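CELL division inhibitor (PDB 1G3Q) binds ADP and magnesium in a P-loop site and, as a MinD-family cell division ATPase, probably hydrolyses ATP. Local coordinates at residues A[17-21]-A[45-50]; A[52-58]-A[71-76]; A[135-141]-A[163-169]; A[59-63]-A[100-104]. The contacts are given in a common frame with arbitrary orientation. Numbering follows the deposited sequence.

Contact 1: A[17-21]-A[45-50]. With MG (magnesium ion), chain B; ADP (adenosine-5'-diphosphate), chain C.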
loop_
_atom_site.group_PDB
_atom_site.type_symbol
_atom_site.label_atom_id
_atom_site.label_comp_id
_atom_site.label_asym_id
_atom_site.label_seq_id
_atom_site.Cartn_x
_atom_site.Cartn_y
_atom_site.Cartn_z
ATOM N N THR A 17 1.017 -4.692 1.461
ATOM C CA THR A 17 1.413 -4.109 2.736
ATOM C C THR A 17 2.897 -3.770 2.736
ATOM O O THR A 17 3.300 -2.715 3.236
ATOM C CB THR A 17 1.079 -5.057 3.898
ATOM O OG1 THR A 17 -0.339 -5.215 3.960
ATOM C CG2 THR A 17 1.558 -4.477 5.233
ATOM N N THR A 18 3.701 -4.657 2.153
ATOM C CA THR A 18 5.145 -4.459 2.070
ATOM C C THR A 18 5.485 -3.211 1.250
ATOM O O THR A 18 6.348 -2.416 1.634
ATOM C CB THR A 18 5.838 -5.682 1.435
ATOM O OG1 THR A 18 5.617 -6.839 2.252
ATOM C CG2 THR A 18 7.335 -5.445 1.305
ATOM N N VAL A 19 4.811 -3.042 0.116
ATOM C CA VAL A 19 5.050 -1.874 -0.721
ATOM C C VAL A 19 4.568 -0.622 0.010
ATOM O O VAL A 19 5.263 0.389 0.039
ATOM C CB VAL A 19 4.326 -2.004 -2.082
ATOM C CG1 VAL A 19 4.390 -0.688 -2.854
ATOM C CG2 VAL A 19 4.984 -3.102 -2.897
ATOM N N THR A 20 3.385 -0.693 0.616
ATOM C CA THR A 20 2.852 0.455 1.346
ATOM C C THR A 20 3.836 0.918 2.423
ATOM O O THR A 20 4.180 2.097 2.497
ATOM C CB THR A 20 1.513 0.125 2.044
ATOM O OG1 THR A 20 0.546 -0.296 1.071
ATOM C CG2 THR A 20 0.986 1.356 2.772
ATOM N N ALA A 21 4.271 -0.018 3.262
ATOM C CA ALA A 21 5.201 0.285 4.347
ATOM C C ALA A 21 6.558 0.813 3.873
ATOM O O ALA A 21 7.023 1.846 4.355
ATOM C CB ALA A 21 5.402 -0.953 5.221
ATOM N N ASN A 45 -2.555 -5.504 8.964
ATOM C CA ASN A 45 -1.153 -5.846 9.213
ATOM C C ASN A 45 -0.232 -4.625 9.143
ATOM O O ASN A 45 0.846 -4.626 9.726
ATOM C CB ASN A 45 -0.643 -6.858 8.173
ATOM C CG ASN A 45 -1.328 -8.205 8.264
ATOM O OD1 ASN A 45 -1.278 -8.876 9.296
ATOM N ND2 ASN A 45 -1.965 -8.619 7.173
ATOM N N LEU A 46 -0.661 -3.592 8.423
ATOM C CA LEU A 46 0.158 -2.396 8.224
ATOM C C LEU A 46 0.792 -1.774 9.467
ATOM O O LEU A 46 2.003 -1.572 9.508
ATOM C CB LEU A 46 -0.644 -1.333 7.478
ATOM C CG LEU A 46 0.153 -0.104 7.038
ATOM C CD1 LEU A 46 1.278 -0.522 6.092
ATOM C CD2 LEU A 46 -0.786 0.882 6.351
ATOM N N SER A 47 -0.019 -1.466 10.471
ATOM C CA SER A 47 0.490 -0.858 11.697
ATOM C C SER A 47 1.611 -1.692 12.325
ATOM O O SER A 47 2.634 -1.155 12.754
ATOM C CB SER A 47 -0.648 -0.679 12.704
ATOM O OG SER A 47 -0.278 0.200 13.752
ATOM N N LEU A 48 1.417 -3.006 12.367
ATOM C CA LEU A 48 2.408 -3.908 12.949
ATOM C C LEU A 48 3.716 -3.859 12.154
ATOM O O LEU A 48 4.811 -3.831 12.722
ATOM C CB LEU A 48 1.860 -5.337 12.958
ATOM C CG LEU A 48 2.167 -6.196 14.185
ATOM C CD1 LEU A 48 3.666 -6.206 14.437
ATOM C CD2 LEU A 48 1.428 -5.644 15.405
ATOM N N VAL A 49 3.592 -3.853 10.833
ATOM C CA VAL A 49 4.753 -3.805 9.953
ATOM C C VAL A 49 5.506 -2.478 10.107
ATOM O O VAL A 49 6.697 -2.389 9.810
ATOM C CB VAL A 49 4.304 -4.031 8.488
ATOM C CG1 VAL A 49 5.373 -3.594 7.515
ATOM C CG2 VAL A 49 3.995 -5.515 8.288
ATOM N N LEU A 50 4.815 -1.453 10.593
ATOM C CA LEU A 50 5.453 -0.154 10.802
ATOM C C LEU A 50 5.891 0.034 12.256
ATOM O O LEU A 50 6.336 1.112 12.648
ATOM C CB LEU A 50 4.517 0.980 10.375
ATOM C CG LEU A 50 4.368 1.139 8.855
ATOM C CD1 LEU A 50 3.301 2.178 8.537
ATOM C CD2 LEU A 50 5.709 1.547 8.256
HETATM MG MG MG B . -1.458 -6.939 3.329
HETATM P PB ADP C . -0.110 -8.645 0.801
HETATM O O1B ADP C . -1.044 -9.674 1.210
HETATM O O2B ADP C . -0.212 -8.425 -0.651
HETATM O O3B ADP C . -0.207 -7.197 1.599
HETATM P PA ADP C . 2.441 -8.761 2.019
HETATM O O1A ADP C . 2.117 -8.945 3.391
HETATM O O2A ADP C . 2.915 -7.437 1.709
HETATM O O3A ADP C . 1.329 -9.152 1.065
HETATM O "O5'" ADP C . 3.549 -9.732 1.722
HETATM C "C5'" ADP C . 3.434 -11.194 1.923
HETATM C "C4'" ADP C . 4.673 -11.773 2.505
HETATM O "O4'" ADP C . 5.744 -11.847 1.521
HETATM C "C3'" ADP C . 5.265 -10.995 3.637
HETATM O "O3'" ADP C . 5.629 -11.867 4.704
HETATM C "C2'" ADP C . 6.488 -10.313 3.103
HETATM O "O2'" ADP C . 7.553 -10.125 4.033
HETATM C "C1'" ADP C . 6.935 -11.154 1.985
HETATM N N9 ADP C . 7.419 -10.391 0.802
HETATM C C8 ADP C . 6.820 -9.406 -0.000
HETATM N N7 ADP C . 7.554 -8.947 -0.973
HETATM C C5 ADP C . 8.728 -9.653 -0.839
HETATM C C6 ADP C . 9.946 -9.635 -1.576
HETATM N N6 ADP C . 10.081 -8.813 -2.617
HETATM N N1 ADP C . 10.974 -10.493 -1.177
HETATM C C2 ADP C . 10.811 -11.327 -0.105
HETATM N N3 ADP C . 9.688 -11.407 0.650
HETATM C C4 ADP C . 8.678 -10.546 0.236
HETATM O O HOH W 1 -2.868 -6.605 5.201
HETATM O O HOH W 2 -0.191 -8.388 4.752
HETATM O O HOH W 3 -2.969 -5.517 2.068
HETATM O O HOH W 4 -3.010 -8.848 2.918
#

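Contact 2: A[52-58]-A[71-76]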
loop_
_atom_site.group_PDB
_atom_site.type_symbol
_atom_site.label_atom_id
_atom_site.label_comp_id
_atom_site.label_asym_id
_atom_site.label_seq_id
_atom_site.Cartn_x
_atom_site.Cartn_y
_atom_site.Cartn_z
ATOM N N VAL A 52 4.014 -0.011 15.055
ATOM C CA VAL A 52 3.035 0.594 15.956
ATOM C C VAL A 52 2.112 -0.558 16.338
ATOM O O VAL A 52 1.143 -0.857 15.642
ATOM C CB VAL A 52 2.241 1.701 15.245
ATOM C CG1 VAL A 52 1.225 2.311 16.198
ATOM C CG2 VAL A 52 3.199 2.767 14.735
ATOM N N ASP A 53 2.409 -1.198 17.461
ATOM C CA ASP A 53 1.649 -2.371 17.862
ATOM C C ASP A 53 0.544 -2.213 18.890
ATOM O O ASP A 53 -0.228 -3.142 19.097
ATOM C CB ASP A 53 2.619 -3.444 18.367
ATOM C CG ASP A 53 3.942 -3.434 17.622
ATOM O OD1 ASP A 53 3.928 -3.414 16.372
ATOM O OD2 ASP A 53 5.000 -3.452 18.288
ATOM N N ASP A 54 0.432 -1.047 19.509
ATOM C CA ASP A 54 -0.549 -0.885 20.572
ATOM C C ASP A 54 -1.668 0.159 20.434
ATOM O O ASP A 54 -2.284 0.527 21.432
ATOM C CB ASP A 54 0.232 -0.618 21.861
ATOM C CG ASP A 54 -0.476 -1.119 23.082
ATOM O OD1 ASP A 54 -1.009 -2.250 23.034
ATOM O OD2 ASP A 54 -0.487 -0.392 24.092
ATOM N N PRO A 55 -1.978 0.614 19.209
ATOM C CA PRO A 55 -3.038 1.622 19.083
ATOM C C PRO A 55 -4.405 1.242 19.654
ATOM O O PRO A 55 -4.957 0.198 19.320
ATOM C CB PRO A 55 -3.089 1.874 17.580
ATOM C CG PRO A 55 -2.795 0.516 17.020
ATOM C CD PRO A 55 -1.634 0.051 17.889
ATOM N N ASP A 56 -4.953 2.101 20.509
ATOM C CA ASP A 56 -6.266 1.849 21.097
ATOM C C ASP A 56 -7.395 2.268 20.162
ATOM O O ASP A 56 -8.510 1.752 20.254
ATOM C CB ASP A 56 -6.436 2.612 22.409
ATOM C CG ASP A 56 -5.517 2.119 23.501
ATOM O OD1 ASP A 56 -4.906 1.042 23.341
ATOM O OD2 ASP A 56 -5.420 2.812 24.532
ATOM N N VAL A 57 -7.108 3.219 19.277
ATOM C CA VAL A 57 -8.111 3.722 18.344
ATOM C C VAL A 57 -7.657 3.425 16.923
ATOM O O VAL A 57 -6.524 3.727 16.553
ATOM C CB VAL A 57 -8.305 5.245 18.503
ATOM C CG1 VAL A 57 -9.466 5.709 17.639
ATOM C CG2 VAL A 57 -8.555 5.588 19.968
ATOM N N THR A 58 -8.549 2.841 16.129
ATOM C CA THR A 58 -8.211 2.470 14.762
ATOM C C THR A 58 -9.210 2.972 13.732
ATOM O O THR A 58 -10.245 3.547 14.066
ATOM C CB THR A 58 -8.154 0.938 14.613
ATOM O OG1 THR A 58 -9.437 0.392 14.940
ATOM C CG2 THR A 58 -7.104 0.334 15.544
ATOM N N ASP A 71 -8.338 11.066 15.805
ATOM C CA ASP A 71 -7.895 10.270 16.942
ATOM C C ASP A 71 -7.366 8.886 16.594
ATOM O O ASP A 71 -7.026 8.107 17.486
ATOM C CB ASP A 71 -9.020 10.149 17.974
ATOM C CG ASP A 71 -9.302 11.464 18.671
ATOM O OD1 ASP A 71 -8.331 12.204 18.918
ATOM O OD2 ASP A 71 -10.475 11.754 18.982
ATOM N N ALA A 72 -7.295 8.581 15.303
ATOM C CA ALA A 72 -6.787 7.290 14.858
ATOM C C ALA A 72 -5.484 7.488 14.091
ATOM O O ALA A 72 -4.996 6.579 13.425
ATOM C CB ALA A 72 -7.822 6.585 13.986
ATOM N N ILE A 73 -4.921 8.689 14.191
ATOM C CA ILE A 73 -3.657 8.993 13.521
ATOM C C ILE A 73 -2.511 8.890 14.526
ATOM O O ILE A 73 -2.480 9.606 15.528
ATOM C CB ILE A 73 -3.678 10.405 12.898
ATOM C CG1 ILE A 73 -4.735 10.453 11.782
ATOM C CG2 ILE A 73 -2.299 10.757 12.353
ATOM C CD1 ILE A 73 -4.885 11.804 11.124
ATOM N N TYR A 74 -1.568 7.996 14.249
ATOM C CA TYR A 74 -0.435 7.786 15.140
ATOM C C TYR A 74 0.909 8.083 14.508
ATOM O O TYR A 74 1.065 8.031 13.294
ATOM C CB TYR A 74 -0.405 6.337 15.630
ATOM C CG TYR A 74 -1.528 5.969 16.562
ATOM C CD1 TYR A 74 -2.822 5.774 16.086
ATOM C CD2 TYR A 74 -1.299 5.830 17.934
ATOM C CE1 TYR A 74 -3.862 5.448 16.954
ATOM C CE2 TYR A 74 -2.325 5.509 18.805
ATOM C CZ TYR A 74 -3.604 5.318 18.309
ATOM O OH TYR A 74 -4.620 4.999 19.175
ATOM N N MET A 75 1.883 8.379 15.360
ATOM C CA MET A 75 3.248 8.633 14.918
ATOM C C MET A 75 3.848 7.248 14.715
ATOM O O MET A 75 3.281 6.250 15.163
ATOM C CB MET A 75 4.055 9.315 16.029
ATOM C CG MET A 75 4.350 8.361 17.210
ATOM S SD MET A 75 5.447 8.979 18.535
ATOM C CE MET A 75 7.075 8.471 17.928
ATOM N N THR A 76 4.987 7.192 14.036
ATOM C CA THR A 76 5.713 5.943 13.857
ATOM C C THR A 76 7.139 6.357 14.200
ATOM O O THR A 76 7.409 7.546 14.378
ATOM C CB THR A 76 5.689 5.420 12.407
ATOM O OG1 THR A 76 6.498 6.266 11.582
ATOM C CG2 THR A 76 4.264 5.384 11.872
#

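Contact 3: A[135-141]-A[163-169]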
loop_
_atom_site.group_PDB
_atom_site.type_symbol
_atom_site.label_atom_id
_atom_site.label_comp_id
_atom_site.label_asym_id
_atom_site.label_seq_id
_atom_site.Cartn_x
_atom_site.Cartn_y
_atom_site.Cartn_z
ATOM N N GLU A 135 -7.049 8.495 -5.352
ATOM C CA GLU A 135 -7.165 9.276 -6.584
ATOM C C GLU A 135 -6.244 8.661 -7.630
ATOM O O GLU A 135 -6.461 8.804 -8.834
ATOM C CB GLU A 135 -6.717 10.719 -6.352
ATOM C CG GLU A 135 -7.337 11.401 -5.157
ATOM C CD GLU A 135 -6.611 12.689 -4.800
ATOM O OE1 GLU A 135 -5.371 12.647 -4.600
ATOM O OE2 GLU A 135 -7.278 13.739 -4.713
ATOM N N GLU A 136 -5.196 8.003 -7.145
ATOM C CA GLU A 136 -4.207 7.352 -7.989
ATOM C C GLU A 136 -4.093 5.900 -7.551
ATOM O O GLU A 136 -4.423 5.561 -6.413
ATOM C CB GLU A 136 -2.843 8.018 -7.815
ATOM C CG GLU A 136 -2.808 9.503 -8.118
ATOM C CD GLU A 136 -1.521 10.150 -7.648
ATOM O OE1 GLU A 136 -0.444 9.557 -7.863
ATOM O OE2 GLU A 136 -1.581 11.254 -7.068
ATOM N N ALA A 137 -3.604 5.050 -8.445
ATOM C CA ALA A 137 -3.449 3.641 -8.129
ATOM C C ALA A 137 -2.089 3.099 -8.549
ATOM O O ALA A 137 -1.614 3.351 -9.660
ATOM C CB ALA A 137 -4.560 2.827 -8.796
ATOM N N LEU A 138 -1.461 2.364 -7.639
ATOM C CA LEU A 138 -0.175 1.745 -7.912
ATOM C C LEU A 138 -0.448 0.249 -7.887
ATOM O O LEU A 138 -0.714 -0.323 -6.832
ATOM C CB LEU A 138 0.853 2.107 -6.833
ATOM C CG LEU A 138 2.234 1.462 -6.997
ATOM C CD1 LEU A 138 2.863 1.922 -8.305
ATOM C CD2 LEU A 138 3.131 1.836 -5.821
ATOM N N LEU A 139 -0.397 -0.379 -9.055
ATOM C CA LEU A 139 -0.662 -1.804 -9.152
ATOM C C LEU A 139 0.512 -2.626 -8.644
ATOM O O LEU A 139 1.664 -2.363 -8.992
ATOM C CB LEU A 139 -0.964 -2.190 -10.607
ATOM C CG LEU A 139 -1.929 -1.293 -11.393
ATOM C CD1 LEU A 139 -2.189 -1.919 -12.762
ATOM C CD2 LEU A 139 -3.234 -1.124 -10.638
ATOM N N VAL A 140 0.216 -3.616 -7.809
ATOM C CA VAL A 140 1.246 -4.494 -7.273
ATOM C C VAL A 140 0.950 -5.902 -7.770
ATOM O O VAL A 140 -0.161 -6.404 -7.607
ATOM C CB VAL A 140 1.249 -4.495 -5.728
ATOM C CG1 VAL A 140 2.297 -5.464 -5.217
ATOM C CG2 VAL A 140 1.531 -3.092 -5.208
ATOM N N THR A 141 1.944 -6.533 -8.381
ATOM C CA THR A 141 1.765 -7.872 -8.919
ATOM C C THR A 141 3.042 -8.695 -8.842
ATOM O O THR A 141 4.128 -8.160 -8.628
ATOM C CB THR A 141 1.338 -7.810 -10.398
ATOM O OG1 THR A 141 1.099 -9.136 -10.890
ATOM C CG2 THR A 141 2.436 -7.162 -11.233
ATOM N N LEU A 163 -9.784 6.793 -11.347
ATOM C CA LEU A 163 -8.446 6.882 -10.771
ATOM C C LEU A 163 -7.333 6.917 -11.810
ATOM O O LEU A 163 -7.399 6.239 -12.837
ATOM C CB LEU A 163 -8.180 5.706 -9.822
ATOM C CG LEU A 163 -8.945 5.615 -8.501
ATOM C CD1 LEU A 163 -10.381 5.178 -8.754
ATOM C CD2 LEU A 163 -8.238 4.614 -7.586
ATOM N N ALA A 164 -6.302 7.707 -11.523
ATOM C CA ALA A 164 -5.145 7.813 -12.399
ATOM C C ALA A 164 -4.242 6.626 -12.087
ATOM O O ALA A 164 -3.781 6.470 -10.950
ATOM C CB ALA A 164 -4.405 9.119 -12.134
ATOM N N ILE A 165 -4.001 5.780 -13.083
ATOM C CA ILE A 165 -3.159 4.609 -12.889
ATOM C C ILE A 165 -1.702 4.983 -13.129
ATOM O O ILE A 165 -1.271 5.170 -14.269
ATOM C CB ILE A 165 -3.551 3.470 -13.848
ATOM C CG1 ILE A 165 -5.074 3.306 -13.874
ATOM C CG2 ILE A 165 -2.881 2.175 -13.409
ATOM C CD1 ILE A 165 -5.712 3.053 -12.512
ATOM N N LEU A 166 -0.948 5.090 -12.040
ATOM C CA LEU A 166 0.461 5.460 -12.096
ATOM C C LEU A 166 1.311 4.441 -12.836
ATOM O O LEU A 166 2.248 4.800 -13.552
ATOM C CB LEU A 166 1.008 5.624 -10.677
ATOM C CG LEU A 166 0.349 6.679 -9.791
ATOM C CD1 LEU A 166 0.956 6.623 -8.395
ATOM C CD2 LEU A 166 0.547 8.054 -10.403
ATOM N N GLY A 167 0.979 3.169 -12.653
ATOM C CA GLY A 167 1.729 2.102 -13.285
ATOM C C GLY A 167 1.740 0.909 -12.351
ATOM O O GLY A 167 0.879 0.808 -11.476
ATOM N N PHE A 168 2.706 0.010 -12.512
ATOM C CA PHE A 168 2.760 -1.159 -11.650
ATOM C C PHE A 168 4.149 -1.493 -11.123
ATOM O O PHE A 168 5.166 -1.028 -11.644
ATOM C CB PHE A 168 2.172 -2.377 -12.377
ATOM C CG PHE A 168 3.100 -3.005 -13.389
ATOM C CD1 PHE A 168 3.760 -4.197 -13.099
ATOM C CD2 PHE A 168 3.293 -2.422 -14.639
ATOM C CE1 PHE A 168 4.596 -4.803 -14.038
ATOM C CE2 PHE A 168 4.128 -3.019 -15.587
ATOM C CZ PHE A 168 4.780 -4.212 -15.286
ATOM N N VAL A 169 4.167 -2.298 -10.066
ATOM C CA VAL A 169 5.399 -2.746 -9.439
ATOM C C VAL A 169 5.461 -4.255 -9.615
ATOM O O VAL A 169 4.495 -4.961 -9.316
ATOM C CB VAL A 169 5.411 -2.432 -7.922
ATOM C CG1 VAL A 169 6.656 -3.030 -7.273
ATOM C CG2 VAL A 169 5.366 -0.925 -7.699
#

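Contact 4: A[59-63]-A[100-104]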
loop_
_atom_site.group_PDB
_atom_site.type_symbol
_atom_site.label_atom_id
_atom_site.label_comp_id
_atom_site.label_asym_id
_atom_site.label_seq_id
_atom_site.Cartn_x
_atom_site.Cartn_y
_atom_site.Cartn_z
ATOM N N LEU A 59 -8.887 2.730 12.469
ATOM C CA LEU A 59 -9.756 3.115 11.369
ATOM C C LEU A 59 -11.104 2.413 11.556
ATOM O O LEU A 59 -12.153 2.955 11.210
ATOM C CB LEU A 59 -9.119 2.698 10.039
ATOM C CG LEU A 59 -9.925 2.879 8.747
ATOM C CD1 LEU A 59 -10.386 4.320 8.612
ATOM C CD2 LEU A 59 -9.063 2.475 7.560
ATOM N N HIS A 60 -11.074 1.209 12.123
ATOM C CA HIS A 60 -12.302 0.450 12.345
ATOM C C HIS A 60 -13.249 1.193 13.285
ATOM O O HIS A 60 -14.469 1.169 13.097
ATOM C CB HIS A 60 -11.980 -0.940 12.906
ATOM C CG HIS A 60 -11.277 -1.833 11.930
ATOM N ND1 HIS A 60 -9.980 -1.611 11.518
ATOM C CD2 HIS A 60 -11.695 -2.941 11.276
ATOM C CE1 HIS A 60 -9.630 -2.548 10.654
ATOM N NE2 HIS A 60 -10.652 -3.367 10.490
ATOM N N ASP A 61 -12.683 1.851 14.293
ATOM C CA ASP A 61 -13.477 2.623 15.243
ATOM C C ASP A 61 -14.122 3.787 14.504
ATOM O O ASP A 61 -15.293 4.109 14.717
ATOM C CB ASP A 61 -12.591 3.162 16.369
ATOM C CG ASP A 61 -12.115 2.074 17.306
ATOM O OD1 ASP A 61 -12.970 1.440 17.957
ATOM O OD2 ASP A 61 -10.889 1.854 17.396
ATOM N N VAL A 62 -13.343 4.415 13.631
ATOM C CA VAL A 62 -13.817 5.547 12.843
ATOM C C VAL A 62 -14.950 5.108 11.918
ATOM O O VAL A 62 -16.001 5.756 11.854
ATOM C CB VAL A 62 -12.667 6.141 11.988
ATOM C CG1 VAL A 62 -13.164 7.340 11.195
ATOM C CG2 VAL A 62 -11.497 6.544 12.890
ATOM N N LEU A 63 -14.739 3.997 11.215
ATOM C CA LEU A 63 -15.730 3.469 10.279
ATOM C C LEU A 63 -16.994 2.969 10.969
ATOM O O LEU A 63 -18.020 2.759 10.319
ATOM C CB LEU A 63 -15.118 2.344 9.439
ATOM C CG LEU A 63 -13.898 2.720 8.588
ATOM C CD1 LEU A 63 -13.372 1.481 7.878
ATOM C CD2 LEU A 63 -14.272 3.799 7.576
ATOM N N LYS A 100 -17.734 3.864 4.137
ATOM C CA LYS A 100 -17.336 5.190 4.606
ATOM C C LYS A 100 -15.843 5.467 4.447
ATOM O O LYS A 100 -15.364 6.538 4.820
ATOM C CB LYS A 100 -17.742 5.376 6.069
ATOM C CG LYS A 100 -19.242 5.537 6.255
ATOM C CD LYS A 100 -19.634 5.606 7.715
ATOM C CE LYS A 100 -21.129 5.880 7.848
ATOM N NZ LYS A 100 -21.563 5.843 9.271
ATOM N N LEU A 101 -15.113 4.506 3.890
ATOM C CA LEU A 101 -13.677 4.670 3.689
ATOM C C LEU A 101 -13.336 5.883 2.817
ATOM O O LEU A 101 -12.519 6.717 3.205
ATOM C CB LEU A 101 -13.076 3.396 3.082
ATOM C CG LEU A 101 -12.789 2.271 4.081
ATOM C CD1 LEU A 101 -12.432 0.983 3.348
ATOM C CD2 LEU A 101 -11.644 2.704 4.996
ATOM N N PRO A 102 -13.961 6.000 1.631
ATOM C CA PRO A 102 -13.666 7.145 0.763
ATOM C C PRO A 102 -13.814 8.512 1.430
ATOM O O PRO A 102 -12.924 9.351 1.318
ATOM C CB PRO A 102 -14.634 6.948 -0.397
ATOM C CG PRO A 102 -14.682 5.451 -0.513
ATOM C CD PRO A 102 -14.824 5.028 0.934
ATOM N N GLU A 103 -14.924 8.741 2.126
ATOM C CA GLU A 103 -15.131 10.028 2.781
ATOM C C GLU A 103 -14.144 10.249 3.925
ATOM O O GLU A 103 -13.637 11.356 4.110
ATOM C CB GLU A 103 -16.574 10.152 3.292
ATOM C CG GLU A 103 -16.984 9.143 4.357
ATOM C CD GLU A 103 -18.486 9.158 4.627
ATOM O OE1 GLU A 103 -19.270 8.934 3.676
ATOM O OE2 GLU A 103 -18.884 9.390 5.787
ATOM N N VAL A 104 -13.858 9.195 4.683
ATOM C CA VAL A 104 -12.926 9.311 5.800
ATOM C C VAL A 104 -11.510 9.637 5.335
ATOM O O VAL A 104 -10.888 10.577 5.823
ATOM C CB VAL A 104 -12.874 8.013 6.630
ATOM C CG1 VAL A 104 -11.782 8.121 7.690
ATOM C CG2 VAL A 104 -14.219 7.768 7.292
HETATM O O HOH W 5 -20.793 3.072 10.761
#

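Contact 1: A[17-21]-A[45-50]
N45 sits just before the short helix 46-49. Its ND2 donates a hydrogen bond to water 1 (3.0 Å), a ligand of the magnesium ion. L46 starts the helix. Its CA-to-CB bond points sideways, but its end comes close to helix 16-29: L46 CD1 is 3.8 Å from T20 CG2 and 4.2 Å from A21 CB, while L46 CA lies 3.9 Å from T17 CG2. One turn on from N45, V49 returns to the interface. V49 CG2 is 4.0 Å from T17 CG2, and V49 CG1 is 3.5 Å from A21 CB. L50, just past the helix, closes the patch with CD2 3.9 Å from A21 CB. T17 is the threonine of the Walker A P-loop and has two roles. Its methyl packs on the short helix, while T17 OG1 binds magnesium at 2.1 Å and is hydrogen-bonded to D118. T17 N donates to ADP O3B (2.8 Å). No hydrogen bond joins the two segments directly. The chemistry implies an apolar seam beside a polar metal site, with N45 linked to the metal through water.

Contact 2: A[52-58]-A[71-76]
This is a partly buried contact near one edge of the sheet, between a loop and a segment that holds the short, weakly bonded edge strand 74-75. Segment 52-58 is the loop between helices 46-49 and 59-63. In segment 71-76, Y74 makes backbone hydrogen bonds with V83 of the neighbouring strand 81-84. Y74 is the centre of the contact. P55 lies over one face of its ring: P55 CB is 3.8 Å from the ring centroid, a CH-pi contact. At the far end of the ring, V57 N donates a hydrogen bond to Y74 OH (3.1 Å, 160°). V52 packs beside the base of the tyrosine, with V52 CG2 3.5 Å from M75 O and 4.0 Å from T76 CG2. At the other end, V57 CB is 3.3 Å from D71 O, and V57 CG1 is 4.1 Å from A72 CB. The tyrosine therefore spans the gap between backbones that share no hydrogen bond with each other. One side chain combines apolar packing with a polar bond to the loop backbone.

Contact 3: A[135-141]-A[163-169]
Strands 136-141 and 164-169 run parallel, their axes 4.5 Å apart at the closest point and 18° from alignment. With helix 145-160 they form a beta-alpha-beta unit of the P-loop NTPase sheet. Hydrogen bonds run from A164 N to E135 O (2.9 Å), A137 N to A164 O (2.9 Å) and L166 N to A137 O (3.0 Å). L139 N then bonds to G167 O (3.0 Å), so the register slips by one residue at L166, whose helical phi/psi of -64/-37 marks a bulge. G167, at phi/psi 146/-158, would have a CB jammed against the preceding carbonyl O. The shifted pairing continues with V169 N to L139 O (2.7 Å) and T141 N to V169 O (3.1 Å). On one face, A137 CB is 3.9 Å from I165 CD1. On that face too, L139 CB is 3.6 Å from F168 CB; helix 145-160 covers L139. On the other, V140 touches T14 of the ADP site, and E136 forms a salt bridge with R3. There L138 CD1 lies 3.8 Å from V169 CG2.

Contact 4: A[59-63]-A[100-104]
Two short helices, 59-63 and 101-106, pack through aliphatic side chains within the P-loop NTPase domain. No direct hydrogen bond joins the segments. L59 takes the t, p rotamer and meets both L101 and V104: L59 CD2 is 3.6 Å from L101 CD2, and L59 CD1 is 4.2 Å from V104 CG1. L63 takes the other common leucine rotamer, m, t. Its CA-to-CB bond points sideways, but the end of the chain swings in. L63 CD1 meets L101 CD2 at 3.6 Å, and L63 CD2 meets V104 CG2 at 4.0 Å. L101 is also m, t and brings its CD2 to both leucines. V62 and V104 are both t, with V62 CG1 3.8 Å from V104 CG1. V104 thus touches three residues of helix 59-63. S133 lies against L101 and V69 against V104, extending the packing. K100 is at the margin. Its chain is extended from chi2 to chi4. Water 5 bridges the two segments there, donating to L63 O (2.8 Å) and accepting from K100 NZ (3.2 Å).

Contacts 1 and 3 are buried and lie nearest the centre of the chain. Contact 2 is partly buried and contact 4 buried, both about 17 Å out from centre to centre. Contact 3 is joined by backbone hydrogen bonds. Contacts 1 and 4 are apolar across their segments, but contact 1 borders the Mg-ADP site and contact 4 has a water bridge at its margin. Contact 2 relies largely on one aromatic side chain. V19 of helix 16-29 packs on L138 and V140, so contacts 1 and 3 meet. Contact 1 meets contact 2 through a probable hydrogen bond between S47 OG and V52 O. Contacts 2 and 4 alternate along the chain and touch where A72 meets V62. Contacts 2 and 3 reach the same sheet on opposite sides of the chain's centre.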